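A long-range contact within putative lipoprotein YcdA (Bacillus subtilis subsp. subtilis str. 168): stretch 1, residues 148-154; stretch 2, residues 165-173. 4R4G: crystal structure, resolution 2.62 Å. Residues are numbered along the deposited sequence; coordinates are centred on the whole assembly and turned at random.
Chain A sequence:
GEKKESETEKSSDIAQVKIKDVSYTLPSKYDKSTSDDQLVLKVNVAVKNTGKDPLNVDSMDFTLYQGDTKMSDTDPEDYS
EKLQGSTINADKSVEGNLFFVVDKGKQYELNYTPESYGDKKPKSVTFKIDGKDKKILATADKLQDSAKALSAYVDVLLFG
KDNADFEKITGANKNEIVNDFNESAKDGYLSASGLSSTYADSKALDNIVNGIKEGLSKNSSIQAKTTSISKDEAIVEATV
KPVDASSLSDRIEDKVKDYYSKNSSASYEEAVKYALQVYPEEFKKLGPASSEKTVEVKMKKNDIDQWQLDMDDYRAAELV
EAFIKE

Stretch 1 (148-154) KALSAYV
Stretch 2 (165-173) DFEKITGAN

Stretch 1 is helical throughout, part of a longer helix that extends past both ends. Its phi/psi values stay near -61/-44. The helix of stretch 2 runs to Thr170, and Gly171 is the first residue to leave helical phi/psi. The two helix axes approach to 9.5 Å, with 140° between their N-to-C directions, so the helices run roughly against each other. The signed crossing angle is -140°. The register pairs Ala149 with Ile169 (CA to CA 5.9 Å) and Ala152 with Phe166 (CA to CA 5.8 Å). No hydrogen bond crosses the interface. The contact is apolar and aromatic and buries 315 Å² in total.

Asp165 has chi1 -84° (m) and makes no contact across the interface. Its OD1 forms a long salt bridge of 3.8 Å with Lys168 NZ, one turn on. Its carbonyl O accepts a helical bond from Ile169 N at 2.8 Å.

Phe166 has phi/psi -44/-59, chi1 -173° (t) and chi2 73°. Its CA-to-CB bond points sideways, but the ring end comes nearer to stretch 1. CD1 lies 3.9 Å from Ala152 CB. The ring edge meets the face of Tyr153, with centroids 5.1 Å apart and planes at 77°. Phe166 CE1 sits over that face, 3.9 Å from Tyr153 CG. Tyr153 reaches this position with chi1 -94°, between wells, and chi2 -87°.

Glu167 and Lys168 are both out of reach of stretch 1. Their chi1 angles are -49° and -54° (both m).

Ile169 points toward stretch 1, with chi1 -85° (m) and chi2 176° (t). Its CG2 packs 3.5 Å from Ala149 CA and 3.6 Å from Ala149 CB. Ile169 CG2 is also 4.4 Å from Ala152 CB. Ile169 CG2 lies against the helix backbone at Ala149, where the side chain is a single methyl.

Thr170 has phi/psi -99/-35 and chi1 65° (p). Its CG2 reaches Tyr153 CE2 at 3.4 Å. Its OG1 turns back to donate to Phe166 O at 2.6 Å, so the hydroxyl is satisfied within its own stretch while the methyl serves the interface.

Gly171 breaks the helix with phi/psi 92/-15. A CB at these angles would be jammed against the carbonyl O of Thr170. Gly171 N still donates to Glu167 O at 2.8 Å.

Ala172 turns extended, at -84/161. Its N donates to Thr170 OG1 at 3.3 Å. Its CB lies 3.8 Å from Tyr153 OH, which is hydrogen-bonded elsewhere in the structure.

Asn173, at -105/124 with chi1 89° (p), is the N-cap of the following helix.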

# COMPACT_ATOMS: atom_id res chain seq x y z
N LYS A 148 -5.79 -1.88 -2.16
CA LYS A 148 -7.12 -2.43 -2.45
C LYS A 148 -7.47 -3.37 -1.28
O LYS A 148 -8.49 -3.17 -0.62
CB LYS A 148 -7.17 -3.12 -3.84
CG LYS A 148 -7.03 -2.14 -5.04
CD LYS A 148 -7.13 -2.82 -6.43
CE LYS A 148 -6.58 -1.98 -7.59
NZ LYS A 148 -5.18 -2.37 -8.00
N ALA A 149 -6.55 -4.30 -0.95
CA ALA A 149 -6.68 -5.20 0.18
C ALA A 149 -6.83 -4.44 1.52
O ALA A 149 -7.76 -4.77 2.26
CB ALA A 149 -5.49 -6.14 0.24
N LEU A 150 -6.02 -3.40 1.81
CA LEU A 150 -6.17 -2.63 3.06
C LEU A 150 -7.56 -1.99 3.16
O LEU A 150 -8.18 -2.00 4.23
CB LEU A 150 -5.08 -1.57 3.26
CG LEU A 150 -5.31 -0.71 4.51
CD1 LEU A 150 -5.10 -1.52 5.79
CD2 LEU A 150 -4.49 0.53 4.51
N SER A 151 -8.07 -1.45 2.04
CA SER A 151 -9.39 -0.83 1.96
C SER A 151 -10.49 -1.87 2.23
O SER A 151 -11.47 -1.52 2.89
CB SER A 151 -9.58 -0.16 0.59
OG SER A 151 -10.70 0.70 0.57
N ALA A 152 -10.32 -3.14 1.75
CA ALA A 152 -11.26 -4.25 1.98
C ALA A 152 -11.35 -4.59 3.47
O ALA A 152 -12.45 -4.84 3.98
CB ALA A 152 -10.84 -5.49 1.19
N TYR A 153 -10.20 -4.57 4.18
CA TYR A 153 -10.10 -4.78 5.62
C TYR A 153 -10.89 -3.72 6.34
O TYR A 153 -11.67 -4.04 7.23
CB TYR A 153 -8.63 -4.76 6.08
CG TYR A 153 -7.97 -6.12 6.14
CD1 TYR A 153 -8.05 -6.91 7.28
CD2 TYR A 153 -7.22 -6.59 5.06
CE1 TYR A 153 -7.41 -8.14 7.35
CE2 TYR A 153 -6.57 -7.83 5.12
CZ TYR A 153 -6.68 -8.60 6.27
OH TYR A 153 -6.06 -9.83 6.32
N VAL A 154 -10.74 -2.45 5.93
CA VAL A 154 -11.45 -1.29 6.51
C VAL A 154 -12.96 -1.46 6.28
O VAL A 154 -13.75 -1.30 7.22
CB VAL A 154 -10.89 0.06 5.97
CG1 VAL A 154 -11.78 1.24 6.35
CG2 VAL A 154 -9.48 0.30 6.48
N ASP A 165 -15.26 -9.52 -2.49
CA ASP A 165 -13.87 -9.56 -2.88
C ASP A 165 -12.93 -9.88 -1.72
O ASP A 165 -11.84 -10.39 -1.98
CB ASP A 165 -13.49 -8.21 -3.50
CG ASP A 165 -13.82 -8.05 -4.97
OD1 ASP A 165 -14.44 -8.98 -5.56
OD2 ASP A 165 -13.46 -6.99 -5.54
N PHE A 166 -13.33 -9.59 -0.46
CA PHE A 166 -12.50 -9.74 0.74
C PHE A 166 -11.71 -11.05 0.80
O PHE A 166 -10.48 -11.01 0.91
CB PHE A 166 -13.30 -9.56 2.05
CG PHE A 166 -12.41 -9.56 3.27
CD1 PHE A 166 -11.60 -8.47 3.56
CD2 PHE A 166 -12.31 -10.69 4.08
CE1 PHE A 166 -10.75 -8.49 4.67
CE2 PHE A 166 -11.45 -10.70 5.18
CZ PHE A 166 -10.70 -9.59 5.48
N GLU A 167 -12.39 -12.19 0.78
CA GLU A 167 -11.72 -13.48 0.86
C GLU A 167 -10.73 -13.64 -0.31
O GLU A 167 -9.56 -13.92 -0.07
CB GLU A 167 -12.74 -14.62 0.90
CG GLU A 167 -13.83 -14.40 1.94
CD GLU A 167 -13.98 -15.45 3.03
OE1 GLU A 167 -13.41 -16.56 2.89
OE2 GLU A 167 -14.70 -15.17 4.01
N LYS A 168 -11.18 -13.36 -1.56
CA LYS A 168 -10.38 -13.47 -2.79
C LYS A 168 -9.10 -12.63 -2.72
O LYS A 168 -8.02 -13.11 -3.05
CB LYS A 168 -11.19 -13.05 -4.04
CG LYS A 168 -12.53 -13.77 -4.26
CD LYS A 168 -13.51 -12.95 -5.12
CE LYS A 168 -14.92 -13.51 -5.13
NZ LYS A 168 -15.89 -12.54 -5.70
N ILE A 169 -9.25 -11.37 -2.30
CA ILE A 169 -8.20 -10.37 -2.24
C ILE A 169 -7.22 -10.60 -1.07
O ILE A 169 -6.02 -10.44 -1.28
CB ILE A 169 -8.91 -8.97 -2.18
CG1 ILE A 169 -9.25 -8.48 -3.60
CG2 ILE A 169 -8.17 -7.91 -1.38
CD1 ILE A 169 -10.08 -7.11 -3.64
N THR A 170 -7.70 -10.95 0.13
CA THR A 170 -6.86 -11.06 1.33
C THR A 170 -6.41 -12.47 1.73
O THR A 170 -5.34 -12.61 2.32
CB THR A 170 -7.60 -10.48 2.54
OG1 THR A 170 -8.74 -11.30 2.77
CG2 THR A 170 -8.06 -9.05 2.33
N GLY A 171 -7.25 -13.48 1.52
CA GLY A 171 -6.96 -14.84 1.94
C GLY A 171 -7.49 -15.18 3.32
O GLY A 171 -7.55 -16.35 3.68
N ALA A 172 -7.88 -14.16 4.12
CA ALA A 172 -8.46 -14.29 5.47
C ALA A 172 -9.94 -14.55 5.36
O ALA A 172 -10.51 -14.27 4.31
CB ALA A 172 -8.21 -13.01 6.27
N ASN A 173 -10.60 -15.07 6.42
CA ASN A 173 -12.05 -15.24 6.33
C ASN A 173 -12.70 -14.15 7.16
O ASN A 173 -12.33 -13.96 8.33
CB ASN A 173 -12.51 -16.66 6.68
CG ASN A 173 -12.82 -16.94 8.12
OD1 ASN A 173 -13.97 -16.78 8.57
ND2 ASN A 173 -11.83 -17.46 8.82